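TatD-related deoxyribonuclease (Thermotoga maritima, PDB 1J6O) probably acts as a metal-dependent deoxyribonuclease, hydrolysing ester bonds in DNA on a TIM-barrel scaffold. Local coordinates at residues Asp107-Ile112 against Ile140-Ser145; Val189-Asn194 against Pro219-Arg224; Ile209-Asp214 against Glu253-Asn258. All blocks are in the same frame, centred on the assembly; numbering follows the deposited sequence.

Interaction 1: Asp107-Ile112 against Ile140-Ser145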
ATOM      1  N   ASP A 107      -4.865   1.349 -13.824  1.00 11.92           N
ATOM      2  CA  ASP A 107      -4.920  -0.089 -14.069  1.00 14.90           C
ATOM      3  C   ASP A 107      -5.339  -0.224 -15.537  1.00 15.33           C
ATOM      4  O   ASP A 107      -6.518  -0.099 -15.866  1.00 14.70           O
ATOM      5  CB  ASP A 107      -5.933  -0.812 -13.173  1.00 17.08           C
ATOM      6  CG  ASP A 107      -6.004  -2.311 -13.482  1.00 20.09           C
ATOM      7  OD1 ASP A 107      -5.603  -2.712 -14.590  1.00 21.27           O
ATOM      8  OD2 ASP A 107      -6.448  -3.107 -12.632  1.00 23.82           O
ATOM      9  N   PHE A 108      -4.363  -0.431 -16.415  1.00 15.94           N
ATOM     10  CA  PHE A 108      -4.657  -0.575 -17.842  1.00 18.95           C
ATOM     11  C   PHE A 108      -4.744  -2.045 -18.224  1.00 21.98           C
ATOM     12  O   PHE A 108      -4.728  -2.409 -19.408  1.00 21.65           O
ATOM     13  CB  PHE A 108      -3.602   0.145 -18.688  1.00 16.76           C
ATOM     14  CG  PHE A 108      -3.650   1.640 -18.558  1.00 16.23           C
ATOM     15  CD1 PHE A 108      -4.681   2.254 -17.852  1.00 13.21           C
ATOM     16  CD2 PHE A 108      -2.682   2.439 -19.149  1.00 16.78           C
ATOM     17  CE1 PHE A 108      -4.744   3.634 -17.736  1.00 13.73           C
ATOM     18  CE2 PHE A 108      -2.738   3.841 -19.040  1.00 17.69           C
ATOM     19  CZ  PHE A 108      -3.762   4.432 -18.335  1.00 15.65           C
ATOM     20  N   PHE A 109      -4.808  -2.899 -17.210  1.00 24.43           N
ATOM     21  CA  PHE A 109      -4.907  -4.316 -17.474  1.00 27.21           C
ATOM     22  C   PHE A 109      -6.395  -4.644 -17.509  1.00 28.70           C
ATOM     23  O   PHE A 109      -6.860  -5.212 -18.488  1.00 28.71           O
ATOM     24  CB  PHE A 109      -4.215  -5.155 -16.389  1.00 29.20           C
ATOM     25  CG  PHE A 109      -4.414  -6.632 -16.564  1.00 31.49           C
ATOM     26  CD1 PHE A 109      -3.782  -7.316 -17.602  1.00 33.19           C
ATOM     27  CD2 PHE A 109      -5.279  -7.331 -15.733  1.00 31.75           C
ATOM     28  CE1 PHE A 109      -4.017  -8.682 -17.810  1.00 33.80           C
ATOM     29  CE2 PHE A 109      -5.522  -8.687 -15.930  1.00 33.90           C
ATOM     30  CZ  PHE A 109      -4.893  -9.366 -16.967  1.00 33.19           C
ATOM     31  N   ARG A 110      -7.132  -4.273 -16.455  1.00 29.86           N
ATOM     32  CA  ARG A 110      -8.581  -4.533 -16.363  1.00 31.43           C
ATOM     33  C   ARG A 110      -9.416  -3.498 -17.103  1.00 32.27           C
ATOM     34  O   ARG A 110     -10.466  -3.823 -17.684  1.00 34.83           O
ATOM     35  CB  ARG A 110      -9.067  -4.557 -14.900  1.00 32.28           C
ATOM     36  CG  ARG A 110      -8.761  -5.814 -14.079  1.00 33.86           C
ATOM     37  CD  ARG A 110      -9.417  -7.112 -14.599  1.00 34.84           C
ATOM     38  NE  ARG A 110     -10.879  -7.176 -14.526  1.00 34.27           N
ATOM     39  CZ  ARG A 110     -11.596  -7.053 -13.416  1.00 34.30           C
ATOM     40  NH1 ARG A 110     -11.009  -6.849 -12.248  1.00 37.38           N
ATOM     41  NH2 ARG A 110     -12.911  -7.160 -13.469  1.00 35.41           N
ATOM     42  N   ASN A 111      -8.973  -2.249 -17.064  1.00 30.58           N
ATOM     43  CA  ASN A 111      -9.676  -1.158 -17.731  1.00 28.60           C
ATOM     44  C   ASN A 111     -11.189  -1.100 -17.503  1.00 27.55           C
ATOM     45  O   ASN A 111     -11.991  -1.000 -18.443  1.00 27.30           O
ATOM     46  CB  ASN A 111      -9.376  -1.185 -19.223  1.00 31.88           C
ATOM     47  CG  ASN A 111      -8.032  -0.560 -19.552  1.00 31.78           C
ATOM     48  OD1 ASN A 111      -7.087  -1.387 -19.966  1.00 34.01           O
ATOM     49  ND2 ASN A 111      -7.846   0.650 -19.422  1.00 32.64           N
ATOM     50  N   ILE A 112     -11.572  -1.163 -16.238  1.00 24.67           N
ATOM     51  CA  ILE A 112     -12.966  -1.111 -15.852  1.00 22.31           C
ATOM     52  C   ILE A 112     -13.404   0.330 -16.127  1.00 20.76           C
ATOM     53  O   ILE A 112     -14.557   0.594 -16.441  1.00 21.17           O
ATOM     54  CB  ILE A 112     -13.124  -1.432 -14.351  1.00 22.62           C
ATOM     55  CG1 ILE A 112     -12.722  -2.885 -14.081  1.00 24.47           C
ATOM     56  CG2 ILE A 112     -14.527  -1.148 -13.909  1.00 23.16           C
ATOM     57  CD1 ILE A 112     -13.532  -3.905 -14.863  1.00 27.08           C
ATOM     58  N   ILE A 140      -0.515   0.526  -9.476  1.00 12.00           N
ATOM     59  CA  ILE A 140      -0.166   0.614 -10.905  1.00 14.59           C
ATOM     60  C   ILE A 140      -0.176  -0.792 -11.499  1.00 16.12           C
ATOM     61  O   ILE A 140       0.515  -1.688 -10.997  1.00 14.52           O
ATOM     62  CB  ILE A 140       1.257   1.183 -11.152  1.00 14.78           C
ATOM     63  CG1 ILE A 140       1.402   2.593 -10.573  1.00 13.97           C
ATOM     64  CG2 ILE A 140       1.537   1.178 -12.674  1.00 16.27           C
ATOM     65  CD1 ILE A 140       2.823   3.171 -10.668  1.00 15.38           C
ATOM     66  N   ARG A 141      -0.976  -1.000 -12.543  1.00 16.96           N
ATOM     67  CA  ARG A 141      -1.060  -2.314 -13.199  1.00 19.36           C
ATOM     68  C   ARG A 141      -0.875  -2.034 -14.705  1.00 19.77           C
ATOM     69  O   ARG A 141      -1.684  -1.339 -15.307  1.00 18.25           O
ATOM     70  CB  ARG A 141      -2.421  -2.965 -12.928  1.00 22.05           C
ATOM     71  CG  ARG A 141      -2.555  -4.457 -13.325  1.00 29.79           C
ATOM     72  CD  ARG A 141      -1.554  -5.357 -12.576  1.00 34.23           C
ATOM     73  NE  ARG A 141      -1.136  -4.775 -11.292  1.00 38.69           N
ATOM     74  CZ  ARG A 141      -0.226  -5.301 -10.466  1.00 41.17           C
ATOM     75  NH1 ARG A 141       0.391  -6.449 -10.762  1.00 40.51           N
ATOM     76  NH2 ARG A 141       0.083  -4.661  -9.334  1.00 42.63           N
ATOM     77  N   ASP A 142       0.211  -2.548 -15.283  1.00 20.38           N
ATOM     78  CA  ASP A 142       0.508  -2.349 -16.708  1.00 21.96           C
ATOM     79  C   ASP A 142       0.375  -0.887 -17.162  1.00 21.22           C
ATOM     80  O   ASP A 142      -0.141  -0.593 -18.249  1.00 20.69           O
ATOM     81  CB  ASP A 142      -0.397  -3.241 -17.564  1.00 25.04           C
ATOM     82  CG  ASP A 142      -0.133  -4.730 -17.343  1.00 29.79           C
ATOM     83  OD1 ASP A 142       0.964  -5.068 -16.860  1.00 33.68           O
ATOM     84  OD2 ASP A 142      -1.007  -5.566 -17.662  1.00 31.53           O
ATOM     85  N   ALA A 143       0.847   0.031 -16.333  1.00 19.64           N
ATOM     86  CA  ALA A 143       0.774   1.454 -16.653  1.00 18.98           C
ATOM     87  C   ALA A 143       1.920   2.201 -15.990  1.00 18.56           C
ATOM     88  O   ALA A 143       1.780   3.376 -15.658  1.00 18.04           O
ATOM     89  CB  ALA A 143      -0.562   2.034 -16.164  1.00 17.16           C
ATOM     90  N   TYR A 144       3.054   1.533 -15.791  1.00 18.97           N
ATOM     91  CA  TYR A 144       4.184   2.195 -15.155  1.00 19.83           C
ATOM     92  C   TYR A 144       4.667   3.433 -15.887  1.00 19.16           C
ATOM     93  O   TYR A 144       4.889   4.462 -15.271  1.00 18.98           O
ATOM     94  CB  TYR A 144       5.320   1.188 -14.929  1.00 20.33           C
ATOM     95  CG  TYR A 144       4.996   0.269 -13.772  1.00 20.70           C
ATOM     96  CD1 TYR A 144       5.274   0.655 -12.458  1.00 22.50           C
ATOM     97  CD2 TYR A 144       4.322  -0.936 -13.976  1.00 21.53           C
ATOM     98  CE1 TYR A 144       4.881  -0.136 -11.365  1.00 23.22           C
ATOM     99  CE2 TYR A 144       3.914  -1.744 -12.881  1.00 23.25           C
ATOM    100  CZ  TYR A 144       4.198  -1.325 -11.580  1.00 21.60           C
ATOM    101  OH  TYR A 144       3.749  -2.049 -10.495  1.00 23.39           O
ATOM    102  N   SER A 145       4.812   3.353 -17.208  1.00 19.83           N
ATOM    103  CA  SER A 145       5.269   4.517 -17.949  1.00 17.42           C
ATOM    104  C   SER A 145       4.281   5.667 -17.822  1.00 16.52           C
ATOM    105  O   SER A 145       4.674   6.814 -17.628  1.00 14.35           O
ATOM    106  CB  SER A 145       5.451   4.189 -19.442  1.00 19.29           C
ATOM    107  OG  SER A 145       5.752   5.375 -20.183  1.00 18.12           O
TER

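Interaction 2: Val189-Asn194 against Pro219-Arg224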
ATOM      1  N   VAL A 189       5.953 -12.280  -3.850  1.00 14.53           N
ATOM      2  CA  VAL A 189       7.407 -12.442  -3.780  1.00 13.90           C
ATOM      3  C   VAL A 189       7.782 -13.901  -3.410  1.00 15.31           C
ATOM      4  O   VAL A 189       8.909 -14.376  -3.697  1.00 16.76           O
ATOM      5  CB  VAL A 189       8.005 -11.448  -2.745  1.00 11.81           C
ATOM      6  CG1 VAL A 189       7.836 -11.982  -1.322  1.00 13.16           C
ATOM      7  CG2 VAL A 189       9.513 -11.178  -3.080  1.00 12.76           C
ATOM      8  N   THR A 190       6.841 -14.608  -2.786  1.00 15.01           N
ATOM      9  CA  THR A 190       7.062 -15.994  -2.378  1.00 17.09           C
ATOM     10  C   THR A 190       6.663 -17.028  -3.436  1.00 17.30           C
ATOM     11  O   THR A 190       6.908 -18.219  -3.238  1.00 18.50           O
ATOM     12  CB  THR A 190       6.246 -16.391  -1.140  1.00 16.41           C
ATOM     13  OG1 THR A 190       4.860 -16.404  -1.490  1.00 16.34           O
ATOM     14  CG2 THR A 190       6.486 -15.442   0.032  1.00 15.18           C
ATOM     15  N   TYR A 191       6.048 -16.584  -4.526  1.00 17.99           N
ATOM     16  CA  TYR A 191       5.613 -17.496  -5.586  1.00 19.32           C
ATOM     17  C   TYR A 191       6.785 -18.076  -6.364  1.00 20.85           C
ATOM     18  O   TYR A 191       7.604 -17.346  -6.889  1.00 18.46           O
ATOM     19  CB  TYR A 191       4.655 -16.785  -6.548  1.00 18.25           C
ATOM     20  CG  TYR A 191       3.387 -16.268  -5.887  1.00 16.94           C
ATOM     21  CD1 TYR A 191       3.073 -16.596  -4.562  1.00 14.90           C
ATOM     22  CD2 TYR A 191       2.499 -15.459  -6.599  1.00 16.17           C
ATOM     23  CE1 TYR A 191       1.893 -16.124  -3.964  1.00 14.67           C
ATOM     24  CE2 TYR A 191       1.338 -14.983  -6.021  1.00 15.91           C
ATOM     25  CZ  TYR A 191       1.037 -15.315  -4.712  1.00 14.64           C
ATOM     26  OH  TYR A 191      -0.131 -14.838  -4.153  1.00 17.08           O
ATOM     27  N   PRO A 192       6.865 -19.413  -6.447  1.00 22.52           N
ATOM     28  CA  PRO A 192       7.998 -19.980  -7.188  1.00 25.18           C
ATOM     29  C   PRO A 192       8.154 -19.406  -8.587  1.00 25.03           C
ATOM     30  O   PRO A 192       9.270 -19.206  -9.054  1.00 27.44           O
ATOM     31  CB  PRO A 192       7.708 -21.490  -7.191  1.00 25.33           C
ATOM     32  CG  PRO A 192       6.212 -21.569  -7.058  1.00 25.97           C
ATOM     33  CD  PRO A 192       5.913 -20.463  -6.042  1.00 24.36           C
ATOM     34  N   LYS A 193       7.033 -19.109  -9.230  1.00 26.48           N
ATOM     35  CA  LYS A 193       7.041 -18.559 -10.577  1.00 27.77           C
ATOM     36  C   LYS A 193       7.564 -17.138 -10.699  1.00 28.06           C
ATOM     37  O   LYS A 193       8.068 -16.757 -11.754  1.00 28.46           O
ATOM     38  N   ASN A 194       7.466 -16.354  -9.623  1.00 28.36           N
ATOM     39  CA  ASN A 194       7.934 -14.968  -9.652  1.00 27.99           C
ATOM     40  C   ASN A 194       9.413 -14.719  -9.451  1.00 28.02           C
ATOM     41  O   ASN A 194       9.817 -13.973  -8.565  1.00 26.13           O
ATOM     42  CB  ASN A 194       7.143 -14.118  -8.653  1.00 28.43           C
ATOM     43  CG  ASN A 194       5.695 -13.970  -9.056  1.00 30.74           C
ATOM     44  OD1 ASN A 194       5.367 -13.996 -10.250  1.00 29.87           O
ATOM     45  ND2 ASN A 194       4.812 -13.807  -8.072  1.00 31.58           N
ATOM     46  N   PRO A 219      -2.372 -14.197  -1.124  1.00 13.37           N
ATOM     47  CA  PRO A 219      -1.766 -14.864   0.027  1.00 13.46           C
ATOM     48  C   PRO A 219      -0.390 -15.390  -0.357  1.00 14.03           C
ATOM     49  O   PRO A 219      -0.132 -15.596  -1.545  1.00 11.99           O
ATOM     50  CB  PRO A 219      -2.760 -15.960   0.310  1.00 14.59           C
ATOM     51  CG  PRO A 219      -3.330 -16.309  -1.099  1.00 14.13           C
ATOM     52  CD  PRO A 219      -3.550 -14.924  -1.627  1.00 14.35           C
ATOM     53  N   PRO A 220       0.534 -15.523   0.621  1.00 13.09           N
ATOM     54  CA  PRO A 220       1.857 -16.042   0.255  1.00 15.62           C
ATOM     55  C   PRO A 220       1.736 -17.536  -0.052  1.00 17.77           C
ATOM     56  O   PRO A 220       0.764 -18.189   0.362  1.00 18.03           O
ATOM     57  CB  PRO A 220       2.729 -15.741   1.485  1.00 13.95           C
ATOM     58  CG  PRO A 220       1.765 -15.657   2.605  1.00 12.11           C
ATOM     59  CD  PRO A 220       0.532 -15.003   2.003  1.00 12.18           C
ATOM     60  N   GLN A 221       2.730 -18.055  -0.768  1.00 20.30           N
ATOM     61  CA  GLN A 221       2.793 -19.461  -1.187  1.00 23.75           C
ATOM     62  C   GLN A 221       2.187 -20.562  -0.330  1.00 23.84           C
ATOM     63  O   GLN A 221       1.346 -21.335  -0.811  1.00 25.99           O
ATOM     64  CB  GLN A 221       4.230 -19.844  -1.509  1.00 25.62           C
ATOM     65  CG  GLN A 221       4.323 -21.125  -2.313  1.00 27.42           C
ATOM     66  CD  GLN A 221       3.442 -21.099  -3.546  1.00 26.49           C
ATOM     67  OE1 GLN A 221       3.125 -20.038  -4.076  1.00 27.49           O
ATOM     68  NE2 GLN A 221       3.058 -22.276  -4.021  1.00 28.37           N
ATOM     69  N   PRO A 222       2.602 -20.671   0.939  1.00 24.06           N
ATOM     70  CA  PRO A 222       2.009 -21.743   1.739  1.00 24.00           C
ATOM     71  C   PRO A 222       0.507 -21.649   1.920  1.00 23.77           C
ATOM     72  O   PRO A 222      -0.113 -22.595   2.403  1.00 24.47           O
ATOM     73  CB  PRO A 222       2.752 -21.650   3.069  1.00 25.31           C
ATOM     74  CG  PRO A 222       3.144 -20.221   3.150  1.00 25.20           C
ATOM     75  CD  PRO A 222       3.538 -19.861   1.738  1.00 23.55           C
ATOM     76  N   PHE A 223      -0.083 -20.527   1.521  1.00 21.81           N
ATOM     77  CA  PHE A 223      -1.520 -20.367   1.670  1.00 20.59           C
ATOM     78  C   PHE A 223      -2.261 -20.013   0.393  1.00 19.19           C
ATOM     79  O   PHE A 223      -3.262 -19.312   0.449  1.00 19.61           O
ATOM     80  CB  PHE A 223      -1.802 -19.299   2.723  1.00 20.74           C
ATOM     81  CG  PHE A 223      -1.446 -19.722   4.112  1.00 21.94           C
ATOM     82  CD1 PHE A 223      -2.287 -20.567   4.835  1.00 22.46           C
ATOM     83  CD2 PHE A 223      -0.238 -19.323   4.676  1.00 21.62           C
ATOM     84  CE1 PHE A 223      -1.925 -21.015   6.106  1.00 22.74           C
ATOM     85  CE2 PHE A 223       0.133 -19.764   5.936  1.00 22.40           C
ATOM     86  CZ  PHE A 223      -0.709 -20.612   6.656  1.00 23.55           C
ATOM     87  N   ARG A 224      -1.799 -20.489  -0.764  1.00 19.56           N
ATOM     88  CA  ARG A 224      -2.513 -20.153  -1.989  1.00 17.74           C
ATOM     89  C   ARG A 224      -3.922 -20.710  -1.833  1.00 17.57           C
ATOM     90  O   ARG A 224      -4.120 -21.763  -1.199  1.00 16.47           O
ATOM     91  CB  ARG A 224      -1.841 -20.756  -3.225  1.00 19.81           C
ATOM     92  CG  ARG A 224      -0.421 -20.259  -3.501  1.00 21.95           C
ATOM     93  CD  ARG A 224      -0.340 -18.745  -3.522  1.00 22.79           C
ATOM     94  NE  ARG A 224      -1.136 -18.122  -4.580  1.00 23.43           N
ATOM     95  CZ  ARG A 224      -0.730 -17.957  -5.836  1.00 23.16           C
ATOM     96  NH1 ARG A 224       0.473 -18.374  -6.215  1.00 23.63           N
ATOM     97  NH2 ARG A 224      -1.522 -17.353  -6.706  1.00 23.09           N
TER

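Interaction 3: Ile209-Asp214 against Glu253-Asn258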
ATOM      1  N   ILE A 209      12.069  -0.607   0.396  1.00 11.02           N
ATOM      2  CA  ILE A 209      10.872  -1.432   0.381  1.00 11.69           C
ATOM      3  C   ILE A 209      10.090  -1.485   1.691  1.00 10.81           C
ATOM      4  O   ILE A 209      10.646  -1.283   2.765  1.00  8.91           O
ATOM      5  CB  ILE A 209      11.222  -2.887   0.034  1.00 13.20           C
ATOM      6  CG1 ILE A 209      12.192  -3.433   1.066  1.00 14.70           C
ATOM      7  CG2 ILE A 209      11.897  -2.979  -1.356  1.00 15.12           C
ATOM      8  CD1 ILE A 209      12.455  -4.919   0.942  1.00 20.55           C
ATOM      9  N   VAL A 210       8.782  -1.716   1.580  1.00  6.49           N
ATOM     10  CA  VAL A 210       7.940  -1.837   2.757  1.00  6.74           C
ATOM     11  C   VAL A 210       7.164  -3.119   2.473  1.00  8.19           C
ATOM     12  O   VAL A 210       7.083  -3.559   1.316  1.00  7.91           O
ATOM     13  CB  VAL A 210       6.953  -0.689   2.970  1.00  6.73           C
ATOM     14  CG1 VAL A 210       7.697   0.523   3.509  1.00  5.57           C
ATOM     15  CG2 VAL A 210       6.182  -0.408   1.668  1.00  4.89           C
ATOM     16  N   LEU A 211       6.628  -3.740   3.516  1.00  6.38           N
ATOM     17  CA  LEU A 211       5.872  -4.980   3.341  1.00  7.10           C
ATOM     18  C   LEU A 211       4.386  -4.692   3.246  1.00  9.59           C
ATOM     19  O   LEU A 211       3.905  -3.634   3.686  1.00  8.48           O
ATOM     20  CB  LEU A 211       6.059  -5.881   4.557  1.00  8.56           C
ATOM     21  CG  LEU A 211       7.472  -6.120   5.076  1.00 11.43           C
ATOM     22  CD1 LEU A 211       7.374  -6.710   6.485  1.00 11.88           C
ATOM     23  CD2 LEU A 211       8.222  -7.069   4.131  1.00 13.64           C
ATOM     24  N   GLU A 212       3.651  -5.625   2.655  1.00  7.91           N
ATOM     25  CA  GLU A 212       2.222  -5.442   2.552  1.00 10.38           C
ATOM     26  C   GLU A 212       1.602  -6.804   2.279  1.00 11.59           C
ATOM     27  O   GLU A 212       2.298  -7.741   1.858  1.00 10.34           O
ATOM     28  CB  GLU A 212       1.874  -4.495   1.411  1.00 12.74           C
ATOM     29  CG  GLU A 212       1.970  -5.135   0.019  1.00 14.27           C
ATOM     30  CD  GLU A 212       1.503  -4.179  -1.056  1.00 17.09           C
ATOM     31  OE1 GLU A 212       2.262  -3.237  -1.333  1.00 17.04           O
ATOM     32  OE2 GLU A 212       0.371  -4.347  -1.590  1.00 17.29           O
ATOM     33  N   THR A 213       0.310  -6.930   2.575  1.00 11.52           N
ATOM     34  CA  THR A 213      -0.381  -8.180   2.324  1.00 10.74           C
ATOM     35  C   THR A 213      -1.445  -7.955   1.260  1.00 12.15           C
ATOM     36  O   THR A 213      -1.726  -8.852   0.471  1.00  9.46           O
ATOM     37  CB  THR A 213      -1.186  -8.713   3.543  1.00 12.89           C
ATOM     38  OG1 THR A 213      -2.155  -7.722   3.941  1.00 12.87           O
ATOM     39  CG2 THR A 213      -0.276  -9.064   4.702  1.00 13.73           C
ATOM     40  N   ASP A 214      -2.016  -6.751   1.221  1.00  9.43           N
ATOM     41  CA  ASP A 214      -3.077  -6.430   0.286  1.00 11.62           C
ATOM     42  C   ASP A 214      -4.228  -7.397   0.679  1.00  7.83           C
ATOM     43  O   ASP A 214      -5.080  -7.752  -0.142  1.00  7.85           O
ATOM     44  CB  ASP A 214      -2.653  -6.658  -1.176  1.00 15.25           C
ATOM     45  CG  ASP A 214      -3.594  -5.974  -2.169  1.00 22.54           C
ATOM     46  OD1 ASP A 214      -4.368  -5.060  -1.762  1.00 21.92           O
ATOM     47  OD2 ASP A 214      -3.551  -6.345  -3.369  1.00 27.06           O
ATOM     48  N   GLU A 253      13.394  -4.787  10.766  1.00 11.80           N
ATOM     49  CA  GLU A 253      13.788  -3.478  11.245  1.00 12.57           C
ATOM     50  C   GLU A 253      13.724  -2.417  10.182  1.00 12.33           C
ATOM     51  O   GLU A 253      13.138  -1.353  10.397  1.00 12.14           O
ATOM     52  CB  GLU A 253      15.200  -3.507  11.841  1.00 15.36           C
ATOM     53  CG  GLU A 253      15.652  -2.128  12.280  1.00 17.48           C
ATOM     54  N   ALA A 254      14.357  -2.702   9.052  1.00 10.78           N
ATOM     55  CA  ALA A 254      14.402  -1.795   7.934  1.00 11.40           C
ATOM     56  C   ALA A 254      13.027  -1.454   7.350  1.00 10.82           C
ATOM     57  O   ALA A 254      12.703  -0.268   7.160  1.00 10.46           O
ATOM     58  CB  ALA A 254      15.328  -2.380   6.832  1.00 13.73           C
ATOM     59  N   THR A 255      12.206  -2.466   7.069  1.00 10.02           N
ATOM     60  CA  THR A 255      10.887  -2.167   6.497  1.00 10.88           C
ATOM     61  C   THR A 255       9.961  -1.440   7.466  1.00  9.54           C
ATOM     62  O   THR A 255       9.170  -0.584   7.056  1.00 10.35           O
ATOM     63  CB  THR A 255      10.188  -3.453   5.968  1.00 10.81           C
ATOM     64  OG1 THR A 255      10.126  -4.441   7.001  1.00  9.44           O
ATOM     65  CG2 THR A 255      10.975  -4.003   4.753  1.00 12.27           C
ATOM     66  N   THR A 256      10.044  -1.794   8.743  1.00 10.17           N
ATOM     67  CA  THR A 256       9.211  -1.152   9.740  1.00  8.85           C
ATOM     68  C   THR A 256       9.637   0.314   9.890  1.00  9.50           C
ATOM     69  O   THR A 256       8.780   1.209   9.967  1.00  7.46           O
ATOM     70  CB  THR A 256       9.300  -1.929  11.082  1.00 10.87           C
ATOM     71  OG1 THR A 256       8.571  -3.151  10.946  1.00 11.26           O
ATOM     72  CG2 THR A 256       8.703  -1.118  12.237  1.00  9.90           C
ATOM     73  N   GLU A 257      10.954   0.565   9.909  1.00  9.81           N
ATOM     74  CA  GLU A 257      11.448   1.942  10.038  1.00 11.98           C
ATOM     75  C   GLU A 257      10.955   2.719   8.809  1.00 11.05           C
ATOM     76  O   GLU A 257      10.502   3.861   8.899  1.00 11.54           O
ATOM     77  CB  GLU A 257      12.981   1.989  10.080  1.00 14.39           C
ATOM     78  CG  GLU A 257      13.528   3.413  10.085  1.00 22.35           C
ATOM     79  CD  GLU A 257      15.041   3.482  10.328  1.00 26.40           C
ATOM     80  OE1 GLU A 257      15.538   2.822  11.272  1.00 29.98           O
ATOM     81  OE2 GLU A 257      15.727   4.206   9.573  1.00 29.62           O
ATOM     82  N   ASN A 258      11.068   2.096   7.645  1.00 10.09           N
ATOM     83  CA  ASN A 258      10.616   2.751   6.419  1.00  9.71           C
ATOM     84  C   ASN A 258       9.130   3.099   6.496  1.00  8.49           C
ATOM     85  O   ASN A 258       8.703   4.198   6.117  1.00  7.15           O
ATOM     86  CB  ASN A 258      10.830   1.826   5.214  1.00 11.99           C
ATOM     87  CG  ASN A 258      12.276   1.733   4.802  1.00 13.90           C
ATOM     88  OD1 ASN A 258      13.108   2.538   5.237  1.00 13.48           O
ATOM     89  ND2 ASN A 258      12.588   0.760   3.947  1.00 12.84           N
TER

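Interaction 1: Asp107-Ile112 against Ile140-Ser145
Ala-143 CB lies over one face of the Phe-108 ring, offset toward the rim at CD2, 4.0 Å from CB to the centroid of the Phe-108 ring, a CH-pi contact. A chi1 of -68° puts CG of Phe-108 anti to the carbonyl carbon, and Phe-108 CB lies against Asp-142 O. In Phe-109 CG is anti to the backbone N instead, and the side chain runs side by side with Asp-142, both pointing the same way. Its ring plane is turned 76° from the carboxylate, and Asp-142 OD2 comes to 3.3 Å from Phe-109 CD1. Asp-107 and Arg-141 cross obliquely on one face of the sheet. They touch through the carboxylate and the aliphatic root of the arginine, with Asp-107 OD1 3.6 Å from Arg-141 CB. Their charged groups are not in contact, Asp-107 OD2 lying 5.7 Å from Arg-141 NE, and NH2 makes a weak hydrogen bond to Ala-165 O. Asp-107 OD1 is gripped by two backbone amides of its own loop, Phe-109 N at 2.7 Å and Arg-110 N at 2.9 Å, an Asx turn within an Asx motif that probably steadies the carboxylate. Phe-108 N bonds to Arg-141 O at 3.0 Å, and Arg-141 also pairs with Leu-106.

The side chain of Asp-107 is about 4 Å from that of His-139, a predicted ligand of the second divalent metal. Strands 98-107 and 136-141, adjacent and parallel, are linked by a beta-alpha-beta crossover through helix 115-132, whose Ala-115 and Gln-118 back the Phe-108 ring; Ala-143 is the N-cap residue of helix 144-153.

Interaction 2: Val189-Asn194 against Pro219-Arg224
Tyr-191 reaches across to Pro-219 and Arg-224, and its side chain can be followed outward atom by atom. From CB, chi1 of -61° sets CG anti to the carbonyl carbon, and CG already has Arg-224 NH1 above it. At the next step CD1 meets Gln-221 OE1 at 3.5 Å, while CD2 lies under the same NH1. Farther out, CE1 has Pro-219 O near the ring plane on one hand and Arg-224 CD on the other; CE2 meets NH1 and CZ of the arginine. CZ of the tyrosine is 3.4 Å from Arg-224 CZ. At the tip, Tyr-191 OH donates to Pro-219 O at 2.7 Å.

The guanidinium thus lies flat on the ring, planes 8° apart and centres 3.7 Å apart, a stacked cation-pi pair; the two side chains themselves cross at about a right angle. The arginine chain bends at chi2 and chi3, and its guanidinium comes to lie over the ring. Alongside, Thr-190 OG1 accepts an almost straight bond (178°) from Gln-221 N at 2.8 Å and is also bonded to Gly-187 O. Pro-192 CD packs against Gln-221 OE1.

This is a surface contact between two loops that follow strands 181-185 and 209-211, the last two of the eight-stranded TIM-type barrel, with an Arg-Tyr cation-pi stack and a type I turn from Tyr-191 to Asn-194.

Interaction 3: Ile209-Asp214 against Glu253-Asn258
Thr-255 is the packed centre of this contact, its branches wedged between Ile-209 and Leu-211. CG2 stands 3.4 Å from Ile-209 O and reaches CG1 of Ile-209 as well, while OG1 lies 3.6 Å from Leu-211 CD1. That hydroxyl, placed between the backbone N and the carbonyl carbon (chi1 54°), keeps its hydrogen bond with Val-251 O in its own helix, so toward the strand it offers only packing. One turn on, Asn-258 ND2 gives Ile-209 O a bond of 3.1 Å at 171°, with the oxygen lying in the amide plane. The looser part is at Val-210, where CG1 has Asn-258 CB at 3.8 Å and Thr-255 O farther off. Glu-257, farther round the helix, is exposed and takes no part. An alanine in place of Asn-258 would probably leave Ile-209 O without this amide donor and Arg-261 NH1 without its acceptor at OD1.

Strand 209-211 and helix 253-258 cross at 93°, axes 7.1 Å apart. The chemistry is largely van der Waals packing round Thr-255 with one cross-segment hydrogen bond, from Asn-258 ND2, which also bonds weakly to Leu-206 O; together they tie helix 248-264 to the strand leading to Asp-214, a predicted metal ligand.

Following the chain from the N terminus, interaction 1 comes first: it closes the excursion through helix 115-132 by joining the ends of the adjacent strands 98-107 and 136-141. It is complete before either of the others opens. Interaction 2 then starts in the loop after strand 181-185 and returns at 219-224, after strand 209-211. Interaction 3 opens inside that span, at 209-214, and closes only at 253-258 in helix 248-264, so the two cross rather than nest. Interactions 1 and 3 reach the same parallel sheet on opposite sides of the chain's centre, whereas interaction 2 joins surface loops. No two of the three touch.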